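Proline dehydrogenase (PDB 4H6Q) oxidises L-proline to delta-1-pyrroline-5-carboxylate with the help of FAD, passing the electrons to a quinone in the first step of proline breakdown to glutamate. Local coordinates at residues Leu115-Ala120 with Phe151-Gly156; Thr165-Tyr170 with Leu175-Ser180; Asp239-Val244 with Lys268-Glu273. One frame throughout, in Å; residues are numbered along the deposited sequence.

Contact 1. Residues Leu115-Ala120 with Phe151-Gly156; sequences LGLTNA and FRTLVG
L117 and L154 meet through their methyl ends, with CD1 of L117 lying 3.9 Å from CD2 of L154 and equally near its CG. The two side chains slide past one another in opposite directions, and CD1 of L117 rests against the fork of L154. The other branch of L154 is used as well: its CD1 comes to 4.1 Å from CB of A120, three residues on from L117. L154 therefore lies against the neighbouring helix between L117 and A120. The CB of L117 does not itself face the partner helix; with CG trans to the backbone N (chi1 -177°), the branch swings across and brings CD1 to the contact. T153 adds a looser touch, its CG2 standing 4.4 Å from CD1 of L117.

No hydrogen bond crosses here. Further along helix 115-129, R121 and I124 continue the surface that L154 packs on, while the hydroxyl of T153 is taken up by the carbonyl of E149 in its own helix. The short helical segments run roughly parallel, 29° apart with axes 11.2 Å from each other at closest approach, the side-by-side packing of successive outer helices in a beta8-alpha8 (TIM) barrel.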
loop_
_atom_site.group_PDB
_atom_site.type_symbol
_atom_site.label_atom_id
_atom_site.label_comp_id
_atom_site.label_asym_id
_atom_site.label_seq_id
_atom_site.Cartn_x
_atom_site.Cartn_y
_atom_site.Cartn_z
ATOM N N LEU A 115 1.102 19.295 8.044
ATOM C CA LEU A 115 0.853 18.347 9.147
ATOM C C LEU A 115 1.023 16.884 8.737
ATOM O O LEU A 115 1.492 16.049 9.530
ATOM C CB LEU A 115 -0.588 18.538 9.645
ATOM C CG LEU A 115 -1.041 17.725 10.872
ATOM C CD1 LEU A 115 -0.078 17.907 12.061
ATOM C CD2 LEU A 115 -2.491 18.032 11.254
ATOM N N GLY A 116 0.676 16.540 7.492
ATOM C CA GLY A 116 0.968 15.222 6.955
ATOM C C GLY A 116 2.457 14.910 6.970
ATOM O O GLY A 116 2.864 13.794 7.346
ATOM N N LEU A 117 3.273 15.873 6.552
ATOM C CA LEU A 117 4.713 15.683 6.562
ATOM C C LEU A 117 5.238 15.529 7.999
ATOM O O LEU A 117 6.049 14.639 8.286
ATOM C CB LEU A 117 5.415 16.845 5.871
ATOM C CG LEU A 117 6.951 16.750 5.735
ATOM C CD1 LEU A 117 7.291 15.619 4.798
ATOM C CD2 LEU A 117 7.527 18.045 5.176
ATOM N N THR A 118 4.789 16.367 8.926
ATOM C CA THR A 118 5.343 16.176 10.258
ATOM C C THR A 118 4.848 14.892 10.914
ATOM O O THR A 118 5.665 14.237 11.584
ATOM C CB THR A 118 5.090 17.323 11.197
ATOM O OG1 THR A 118 3.685 17.414 11.405
ATOM C CG2 THR A 118 5.586 18.626 10.606
ATOM N N ASN A 119 3.618 14.449 10.666
ATOM C CA ASN A 119 3.202 13.161 11.224
ATOM C C ASN A 119 3.907 12.019 10.527
ATOM O O ASN A 119 4.266 11.025 11.192
ATOM C CB ASN A 119 1.677 12.997 11.133
ATOM C CG ASN A 119 0.967 13.754 12.263
ATOM O OD1 ASN A 119 1.459 13.812 13.402
ATOM N ND2 ASN A 119 -0.202 14.360 11.958
ATOM N N ALA A 120 4.102 12.108 9.202
ATOM C CA ALA A 120 4.822 11.027 8.508
ATOM C C ALA A 120 6.253 10.884 9.023
ATOM O O ALA A 120 6.765 9.757 9.153
ATOM C CB ALA A 120 4.832 11.256 6.997
ATOM N N PHE A 151 7.438 12.523 -0.588
ATOM C CA PHE A 151 8.249 11.299 -0.706
ATOM C C PHE A 151 9.731 11.617 -0.907
ATOM O O PHE A 151 10.600 11.077 -0.188
ATOM C CB PHE A 151 7.734 10.412 -1.831
ATOM C CG PHE A 151 8.579 9.207 -2.055
ATOM C CD1 PHE A 151 8.689 8.209 -1.065
ATOM C CD2 PHE A 151 9.251 9.041 -3.257
ATOM C CE1 PHE A 151 9.497 7.100 -1.274
ATOM C CE2 PHE A 151 10.059 7.908 -3.466
ATOM C CZ PHE A 151 10.168 6.918 -2.480
ATOM N N ARG A 152 10.047 12.518 -1.836
ATOM C CA ARG A 152 11.451 12.875 -2.078
ATOM C C ARG A 152 12.070 13.482 -0.818
ATOM O O ARG A 152 13.195 13.110 -0.429
ATOM C CB ARG A 152 11.528 13.841 -3.268
ATOM C CG ARG A 152 12.921 14.377 -3.534
ATOM C CD ARG A 152 12.989 15.202 -4.832
ATOM N NE ARG A 152 12.853 14.362 -6.022
ATOM C CZ ARG A 152 13.848 13.685 -6.598
ATOM N NH1 ARG A 152 15.089 13.739 -6.095
ATOM N NH2 ARG A 152 13.623 12.945 -7.699
ATOM N N THR A 153 11.347 14.388 -0.144
ATOM C CA THR A 153 11.847 14.934 1.120
ATOM C C THR A 153 12.142 13.816 2.159
ATOM O O THR A 153 13.193 13.806 2.814
ATOM C CB THR A 153 10.838 15.935 1.697
ATOM O OG1 THR A 153 10.713 17.019 0.781
ATOM C CG2 THR A 153 11.249 16.454 3.087
ATOM N N LEU A 154 11.209 12.883 2.300
ATOM C CA LEU A 154 11.303 11.862 3.321
ATOM C C LEU A 154 12.402 10.854 3.004
ATOM O O LEU A 154 13.081 10.360 3.935
ATOM C CB LEU A 154 9.958 11.152 3.539
ATOM C CG LEU A 154 8.922 12.090 4.170
ATOM C CD1 LEU A 154 7.508 11.548 3.939
ATOM C CD2 LEU A 154 9.211 12.322 5.681
ATOM N N VAL A 155 12.599 10.520 1.732
ATOM C CA VAL A 155 13.743 9.668 1.357
ATOM C C VAL A 155 15.057 10.344 1.776
ATOM O O VAL A 155 15.973 9.696 2.331
ATOM C CB VAL A 155 13.762 9.361 -0.163
ATOM C CG1 VAL A 155 15.119 8.748 -0.614
ATOM C CG2 VAL A 155 12.634 8.422 -0.516
ATOM N N GLY A 156 15.163 11.654 1.564
ATOM C CA GLY A 156 16.330 12.400 1.986
ATOM C C GLY A 156 16.598 12.333 3.480
ATOM O O GLY A 156 17.755 12.260 3.917
#

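Contact 2. Residues Thr165-Tyr170 with Leu175-Ser180; sequences TVLQSY and LGDRAS. With FAD (flavin-adenine dinucleotide), chain C.
L167 and Q168, neighbours on one strand, serve two different layers: L167 drives outward into the helix 174-180, whereas Q168 reaches the flavin on the inner side. The helix contact is made by carbon atoms alone and rests on one leucine. CD1 of L167 sits 3.6 Å from CB of R178, with CA of R178 nearly as near, and CD2 lies 4.0 Å from CB of D177. The leucine touches the carbons near the backbone, CA to CG of R178 and CB of D177, and the side chains of L167 and R178 cross at about a right angle. With CG trans to the backbone N (chi1 -166°) and further bends beyond it, the arginine carries its guanidinium away from the leucine to a salt bridge with D182 and a hydrogen bond to H220. The carboxylate of D177 likewise turns to R173, so both charges have partners beside the leucine.

On the cofactor side, NE2 of Q168 donates to O2 of the FAD over 2.8 Å in an almost straight bond of 172°. The same amide nitrogen also donates to the carbonyl of E139, and these two bonds fix how the amide is turned. The chain bends at chi2 (144°) to present it, and CG of Q168 comes to 3.6 Å from FAD O2. V166, two residues back, lays CG2 3.8 Å from FAD O4, adding a van der Waals contact to the other carbonyl oxygen of the pyrimidine ring. A donor at O2 would be expected to draw electron density toward that end of the isoalloxazine and to stabilise negative charge on the N1-C2=O2 region as the flavin is reduced during proline oxidation.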
loop_
_atom_site.group_PDB
_atom_site.type_symbol
_atom_site.label_atom_id
_atom_site.label_comp_id
_atom_site.label_asym_id
_atom_site.label_seq_id
_atom_site.Cartn_x
_atom_site.Cartn_y
_atom_site.Cartn_z
ATOM N N THR A 165 6.807 4.420 -1.985
ATOM C CA THR A 165 5.505 4.951 -2.407
ATOM C C THR A 165 4.913 4.071 -3.515
ATOM O O THR A 165 5.338 2.899 -3.640
ATOM C CB THR A 165 5.569 6.477 -2.740
ATOM O OG1 THR A 165 4.240 6.986 -2.871
ATOM C CG2 THR A 165 6.343 6.790 -4.025
ATOM N N VAL A 166 3.927 4.619 -4.225
ATOM C CA VAL A 166 3.075 3.869 -5.145
ATOM C C VAL A 166 2.890 4.701 -6.418
ATOM O O VAL A 166 2.768 5.935 -6.334
ATOM C CB VAL A 166 1.668 3.653 -4.526
ATOM C CG1 VAL A 166 0.733 2.943 -5.499
ATOM C CG2 VAL A 166 1.761 2.909 -3.148
ATOM N N LEU A 167 2.884 4.048 -7.588
ATOM C CA LEU A 167 2.465 4.712 -8.828
ATOM C C LEU A 167 1.364 3.913 -9.467
ATOM O O LEU A 167 1.385 2.644 -9.483
ATOM C CB LEU A 167 3.605 4.912 -9.825
ATOM C CG LEU A 167 4.691 5.875 -9.339
ATOM C CD1 LEU A 167 5.868 5.840 -10.249
ATOM C CD2 LEU A 167 4.179 7.309 -9.214
ATOM N N GLN A 168 0.407 4.663 -10.022
ATOM C CA GLN A 168 -0.818 4.043 -10.580
ATOM C C GLN A 168 -0.742 3.993 -12.106
ATOM O O GLN A 168 -0.587 5.061 -12.780
ATOM C CB GLN A 168 -2.080 4.827 -10.165
ATOM C CG GLN A 168 -2.279 4.917 -8.657
ATOM C CD GLN A 168 -2.855 6.226 -8.219
ATOM O OE1 GLN A 168 -2.435 7.276 -8.712
ATOM N NE2 GLN A 168 -3.733 6.201 -7.235
ATOM N N SER A 169 -0.871 2.806 -12.697
ATOM C CA SER A 169 -0.681 2.668 -14.154
ATOM C C SER A 169 -1.798 3.292 -14.968
ATOM O O SER A 169 -1.646 3.484 -16.186
ATOM C CB SER A 169 -0.518 1.204 -14.576
ATOM O OG SER A 169 -1.780 0.496 -14.581
ATOM N N TYR A 170 -2.945 3.598 -14.363
ATOM C CA TYR A 170 -3.998 4.232 -15.154
ATOM C C TYR A 170 -3.730 5.689 -15.460
ATOM O O TYR A 170 -4.395 6.257 -16.347
ATOM C CB TYR A 170 -5.417 3.987 -14.590
ATOM C CG TYR A 170 -5.828 4.608 -13.247
ATOM C CD1 TYR A 170 -7.097 4.311 -12.723
ATOM C CD2 TYR A 170 -4.979 5.402 -12.459
ATOM C CE1 TYR A 170 -7.545 4.833 -11.488
ATOM C CE2 TYR A 170 -5.399 5.906 -11.213
ATOM C CZ TYR A 170 -6.677 5.605 -10.729
ATOM O OH TYR A 170 -7.079 6.098 -9.505
ATOM N N LEU A 175 4.512 7.160 -15.932
ATOM C CA LEU A 175 5.820 6.774 -16.450
ATOM C C LEU A 175 6.857 7.885 -16.252
ATOM O O LEU A 175 8.012 7.615 -15.884
ATOM C CB LEU A 175 5.753 6.371 -17.931
ATOM C CG LEU A 175 5.322 4.923 -18.201
ATOM C CD1 LEU A 175 5.352 4.706 -19.695
ATOM C CD2 LEU A 175 6.203 3.867 -17.537
ATOM N N GLY A 176 6.465 9.132 -16.528
ATOM C CA GLY A 176 7.355 10.262 -16.329
ATOM C C GLY A 176 7.691 10.444 -14.846
ATOM O O GLY A 176 8.859 10.728 -14.485
ATOM N N ASP A 177 6.699 10.248 -13.973
ATOM C CA ASP A 177 6.954 10.344 -12.533
ATOM C C ASP A 177 7.983 9.281 -12.109
ATOM O O ASP A 177 8.897 9.573 -11.335
ATOM C CB ASP A 177 5.680 10.088 -11.730
ATOM C CG ASP A 177 4.678 11.226 -11.825
ATOM O OD1 ASP A 177 5.079 12.405 -11.993
ATOM O OD2 ASP A 177 3.482 10.934 -11.680
ATOM N N ARG A 178 7.857 8.063 -12.646
ATOM C CA ARG A 178 8.747 6.999 -12.243
ATOM C C ARG A 178 10.183 7.331 -12.640
ATOM O O ARG A 178 11.120 7.201 -11.846
ATOM C CB ARG A 178 8.320 5.676 -12.878
ATOM C CG ARG A 178 9.017 4.459 -12.210
ATOM C CD ARG A 178 9.291 3.282 -13.244
ATOM N NE ARG A 178 10.285 3.794 -14.213
ATOM C CZ ARG A 178 11.574 3.996 -13.968
ATOM N NH1 ARG A 178 12.118 3.598 -12.807
ATOM N NH2 ARG A 178 12.321 4.592 -14.898
ATOM N N ALA A 179 10.341 7.794 -13.869
ATOM C CA ALA A 179 11.667 8.194 -14.319
ATOM C C ALA A 179 12.234 9.347 -13.501
ATOM O O ALA A 179 13.448 9.362 -13.228
ATOM C CB ALA A 179 11.618 8.579 -15.824
ATOM N N SER A 180 11.376 10.287 -13.077
ATOM C CA SER A 180 11.847 11.454 -12.328
ATOM C C SER A 180 12.392 11.077 -10.963
ATOM O O SER A 180 13.170 11.822 -10.360
ATOM C CB SER A 180 10.728 12.496 -12.159
ATOM O OG SER A 180 9.823 12.097 -11.103
HETATM P PA FAD C . -8.199 -6.124 -11.921
HETATM O O1A FAD C . -7.922 -6.058 -13.426
HETATM O O2A FAD C . -9.136 -5.142 -11.348
HETATM O O5B FAD C . -8.668 -7.462 -11.425
HETATM C C5B FAD C . -7.942 -8.635 -11.756
HETATM C C4B FAD C . -8.554 -9.894 -11.179
HETATM O O4B FAD C . -8.244 -9.925 -9.805
HETATM C C3B FAD C . -10.039 -9.932 -11.220
HETATM O O3B FAD C . -10.588 -10.352 -12.458
HETATM C C2B FAD C . -10.326 -10.848 -10.092
HETATM O O2B FAD C . -10.017 -12.189 -10.404
HETATM C C1B FAD C . -9.351 -10.358 -9.070
HETATM N N9A FAD C . -9.853 -9.253 -8.253
HETATM C C8A FAD C . -9.311 -7.972 -8.161
HETATM N N7A FAD C . -10.002 -7.204 -7.318
HETATM C C5A FAD C . -11.019 -7.998 -6.799
HETATM C C6A FAD C . -12.047 -7.773 -5.902
HETATM N N6A FAD C . -12.216 -6.510 -5.259
HETATM N N1A FAD C . -12.887 -8.786 -5.632
HETATM C C2A FAD C . -12.755 -10.000 -6.205
HETATM N N3A FAD C . -11.783 -10.274 -7.089
HETATM C C4A FAD C . -10.924 -9.300 -7.371
HETATM N N1 FAD C . -4.380 1.587 -5.926
HETATM C C2 FAD C . -4.194 2.898 -5.614
HETATM O O2 FAD C . -4.781 3.780 -6.387
HETATM N N3 FAD C . -3.418 3.310 -4.565
HETATM C C4 FAD C . -2.775 2.392 -3.741
HETATM O O4 FAD C . -2.031 2.816 -2.700
HETATM C C4X FAD C . -2.949 0.967 -4.029
HETATM N N5 FAD C . -2.338 0.015 -3.253
HETATM C C5X FAD C . -2.516 -1.303 -3.608
HETATM C C6 FAD C . -1.896 -2.303 -2.841
HETATM C C7 FAD C . -2.039 -3.666 -3.205
HETATM C C7M FAD C . -1.365 -4.755 -2.373
HETATM C C8 FAD C . -2.813 -3.994 -4.345
HETATM C C8M FAD C . -2.985 -5.428 -4.770
HETATM C C9 FAD C . -3.457 -2.990 -5.083
HETATM C C9A FAD C . -3.296 -1.662 -4.735
HETATM N N10 FAD C . -3.927 -0.676 -5.519
HETATM C C10 FAD C . -3.765 0.640 -5.163
HETATM C "C1'" FAD C . -4.701 -1.001 -6.706
HETATM C "C2'" FAD C . -6.190 -1.048 -6.562
HETATM O "O2'" FAD C . -6.445 -1.479 -5.231
HETATM C "C3'" FAD C . -6.485 -1.893 -7.826
HETATM O "O3'" FAD C . -6.864 -1.168 -8.957
HETATM C "C4'" FAD C . -7.350 -3.081 -7.672
HETATM O "O4'" FAD C . -6.708 -3.871 -6.735
HETATM C "C5'" FAD C . -7.453 -3.782 -9.019
HETATM O "O5'" FAD C . -7.107 -5.122 -8.852
HETATM P P FAD C . -6.089 -5.874 -9.818
HETATM O O1P FAD C . -4.725 -5.198 -10.153
HETATM O O2P FAD C . -6.135 -7.327 -9.273
HETATM O O3P FAD C . -6.843 -6.064 -11.233
#

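Contact 3. Residues Asp239-Val244 with Lys268-Glu273; sequences DVKRFV and KQLAAE
K241 and E273 form a salt bridge across the two segments, with NZ of K241 2.7 Å from OE1 of E273. K241 was modelled in two conformers, and the bridge is described for one of them. In it the ammonium meets OE1 on its syn lone pair, the side of the other carboxylate oxygen, and the two side chains cross at about a right angle. The second oxygen is held from within its own segment: NE2 of Q269 donates to OE2 of E273 at 3.0 Å, nearly straight at 172°. OE2 lies close to the amide plane of Q269, while the nitrogen stands 44° out of the carboxylate plane. Each oxygen of E273 thus has a different nitrogen, which limits how the carboxylate can turn.

K241 spans the gap at full stretch. Its CG is trans to the carbonyl carbon (chi1 -63°), and the chain beyond is extended, so the tip of the lysine arrives at the far segment although the nearest CA atoms, those of K241 and L270, are 10.0 Å apart. On the way CE of K241 passes CD2 of L270; the modelled 3.3 Å is tighter than ordinary van der Waals contact and is doubtful, given the second conformer. L270 also packs on F256 and M258 of strand 254-259, and Y275 touches K241.

A buried leucine against the strand with an ion pair at the outer edge joins two successive helices on the outside of the beta8-alpha8 barrel.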
loop_
_atom_site.group_PDB
_atom_site.type_symbol
_atom_site.label_atom_id
_atom_site.label_comp_id
_atom_site.label_asym_id
_atom_site.label_seq_id
_atom_site.Cartn_x
_atom_site.Cartn_y
_atom_site.Cartn_z
ATOM N N ASP A 239 3.321 -12.702 -16.903
ATOM C CA ASP A 239 4.236 -11.956 -17.772
ATOM C C ASP A 239 5.403 -11.383 -16.949
ATOM O O ASP A 239 6.529 -11.317 -17.446
ATOM C CB ASP A 239 3.508 -10.825 -18.508
ATOM C CG ASP A 239 4.283 -10.309 -19.680
ATOM O OD1 ASP A 239 5.033 -11.084 -20.314
ATOM O OD2 ASP A 239 4.089 -9.125 -20.012
ATOM N N VAL A 240 5.148 -10.979 -15.698
ATOM C CA VAL A 240 6.247 -10.532 -14.826
ATOM C C VAL A 240 7.216 -11.688 -14.535
ATOM O O VAL A 240 8.432 -11.503 -14.584
ATOM C CB VAL A 240 5.738 -9.853 -13.538
ATOM C CG1 VAL A 240 6.906 -9.596 -12.541
ATOM C CG2 VAL A 240 5.014 -8.539 -13.902
ATOM N N LYS A 241 6.689 -12.886 -14.255
ATOM C CA LYS A 241 7.547 -14.050 -14.037
ATOM C C LYS A 241 8.429 -14.267 -15.256
ATOM O O LYS A 241 9.647 -14.548 -15.142
ATOM C CB LYS A 241 6.748 -15.338 -13.786
ATOM C CG LYS A 241 5.884 -15.346 -12.552
ATOM C CD LYS A 241 5.358 -16.742 -12.319
ATOM C CE LYS A 241 4.305 -16.724 -11.279
ATOM N NZ LYS A 241 3.685 -18.049 -10.971
ATOM N N ARG A 242 7.840 -14.154 -16.440
ATOM C CA ARG A 242 8.570 -14.333 -17.676
ATOM C C ARG A 242 9.666 -13.268 -17.832
ATOM O O ARG A 242 10.816 -13.593 -18.159
ATOM C CB ARG A 242 7.542 -14.179 -18.792
ATOM C CG ARG A 242 8.073 -14.315 -20.209
ATOM C CD ARG A 242 8.759 -13.063 -20.776
ATOM N NE ARG A 242 7.901 -11.866 -20.722
ATOM C CZ ARG A 242 8.315 -10.643 -21.031
ATOM N NH1 ARG A 242 9.579 -10.462 -21.391
ATOM N NH2 ARG A 242 7.500 -9.599 -20.928
ATOM N N PHE A 243 9.329 -12.007 -17.580
ATOM C CA PHE A 243 10.279 -10.899 -17.715
ATOM C C PHE A 243 11.462 -11.085 -16.776
ATOM O O PHE A 243 12.632 -10.942 -17.191
ATOM C CB PHE A 243 9.563 -9.598 -17.413
ATOM C CG PHE A 243 10.442 -8.374 -17.545
ATOM C CD1 PHE A 243 10.494 -7.662 -18.742
ATOM C CD2 PHE A 243 11.219 -7.944 -16.455
ATOM C CE1 PHE A 243 11.292 -6.530 -18.882
ATOM C CE2 PHE A 243 12.015 -6.787 -16.576
ATOM C CZ PHE A 243 12.049 -6.080 -17.808
ATOM N N VAL A 244 11.176 -11.437 -15.533
ATOM C CA VAL A 244 12.253 -11.631 -14.552
ATOM C C VAL A 244 13.192 -12.756 -14.973
ATOM O O VAL A 244 14.430 -12.623 -14.874
ATOM C CB VAL A 244 11.606 -11.896 -13.161
ATOM C CG1 VAL A 244 12.519 -12.531 -12.168
ATOM C CG2 VAL A 244 11.018 -10.558 -12.615
ATOM N N LYS A 268 -0.461 -18.217 -2.004
ATOM C CA LYS A 268 0.218 -19.425 -1.552
ATOM C C LYS A 268 1.098 -20.057 -2.627
ATOM O O LYS A 268 2.223 -20.508 -2.320
ATOM C CB LYS A 268 -0.819 -20.409 -1.016
ATOM C CG LYS A 268 -1.432 -19.913 0.318
ATOM C CD LYS A 268 -2.488 -20.920 0.832
ATOM C CE LYS A 268 -3.263 -20.410 2.064
ATOM N NZ LYS A 268 -4.598 -21.058 2.191
ATOM N N GLN A 269 0.607 -20.146 -3.857
ATOM C CA GLN A 269 1.346 -20.736 -4.961
ATOM C C GLN A 269 2.632 -20.000 -5.254
ATOM O O GLN A 269 3.704 -20.610 -5.415
ATOM C CB GLN A 269 0.464 -20.806 -6.213
ATOM C CG GLN A 269 1.233 -21.315 -7.504
ATOM C CD GLN A 269 0.519 -20.926 -8.844
ATOM O OE1 GLN A 269 -0.660 -20.589 -8.859
ATOM N NE2 GLN A 269 1.258 -20.988 -9.962
ATOM N N LEU A 270 2.570 -18.684 -5.307
ATOM C CA LEU A 270 3.765 -17.873 -5.577
ATOM C C LEU A 270 4.813 -18.052 -4.484
ATOM O O LEU A 270 6.021 -18.200 -4.779
ATOM C CB LEU A 270 3.371 -16.391 -5.708
ATOM C CG LEU A 270 2.578 -16.064 -6.972
ATOM C CD1 LEU A 270 1.978 -14.654 -6.889
ATOM C CD2 LEU A 270 3.488 -16.203 -8.169
ATOM N N ALA A 271 4.395 -18.126 -3.228
ATOM C CA ALA A 271 5.351 -18.343 -2.144
ATOM C C ALA A 271 5.978 -19.736 -2.265
ATOM O O ALA A 271 7.192 -19.933 -2.046
ATOM C CB ALA A 271 4.627 -18.224 -0.806
ATOM N N ALA A 272 5.196 -20.730 -2.667
ATOM C CA ALA A 272 5.720 -22.082 -2.822
ATOM C C ALA A 272 6.717 -22.157 -3.975
ATOM O O ALA A 272 7.590 -22.999 -3.982
ATOM C CB ALA A 272 4.569 -23.095 -3.020
ATOM N N GLU A 273 6.595 -21.304 -4.971
ATOM C CA GLU A 273 7.521 -21.237 -6.101
ATOM C C GLU A 273 8.766 -20.426 -5.741
ATOM O O GLU A 273 9.692 -20.348 -6.551
ATOM C CB GLU A 273 6.811 -20.587 -7.311
ATOM C CG GLU A 273 5.762 -21.486 -7.881
ATOM C CD GLU A 273 4.964 -20.866 -9.023
ATOM O OE1 GLU A 273 5.116 -19.663 -9.276
ATOM O OE2 GLU A 273 4.165 -21.594 -9.671
#

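The three contacts follow in series along the chain and occupy different sectors of one barrel of eight parallel strands. Contacts 1 and 2 are neighbours, with centres about 18 Å apart: helix 144-158 of contact 1 leads directly into strand 163-168 of contact 2, and F151 packs on T165 where they touch. Contact 3 lies farther round, its centre about 23 Å from that of contact 2 and about 33 Å from that of contact 1, which lies on the opposite side of the chain's centre. Contacts 1 and 3 pair outer helices, whereas contact 2 joins a strand to its helix and reaches FAD directly, linking the outer layer to the flavin site.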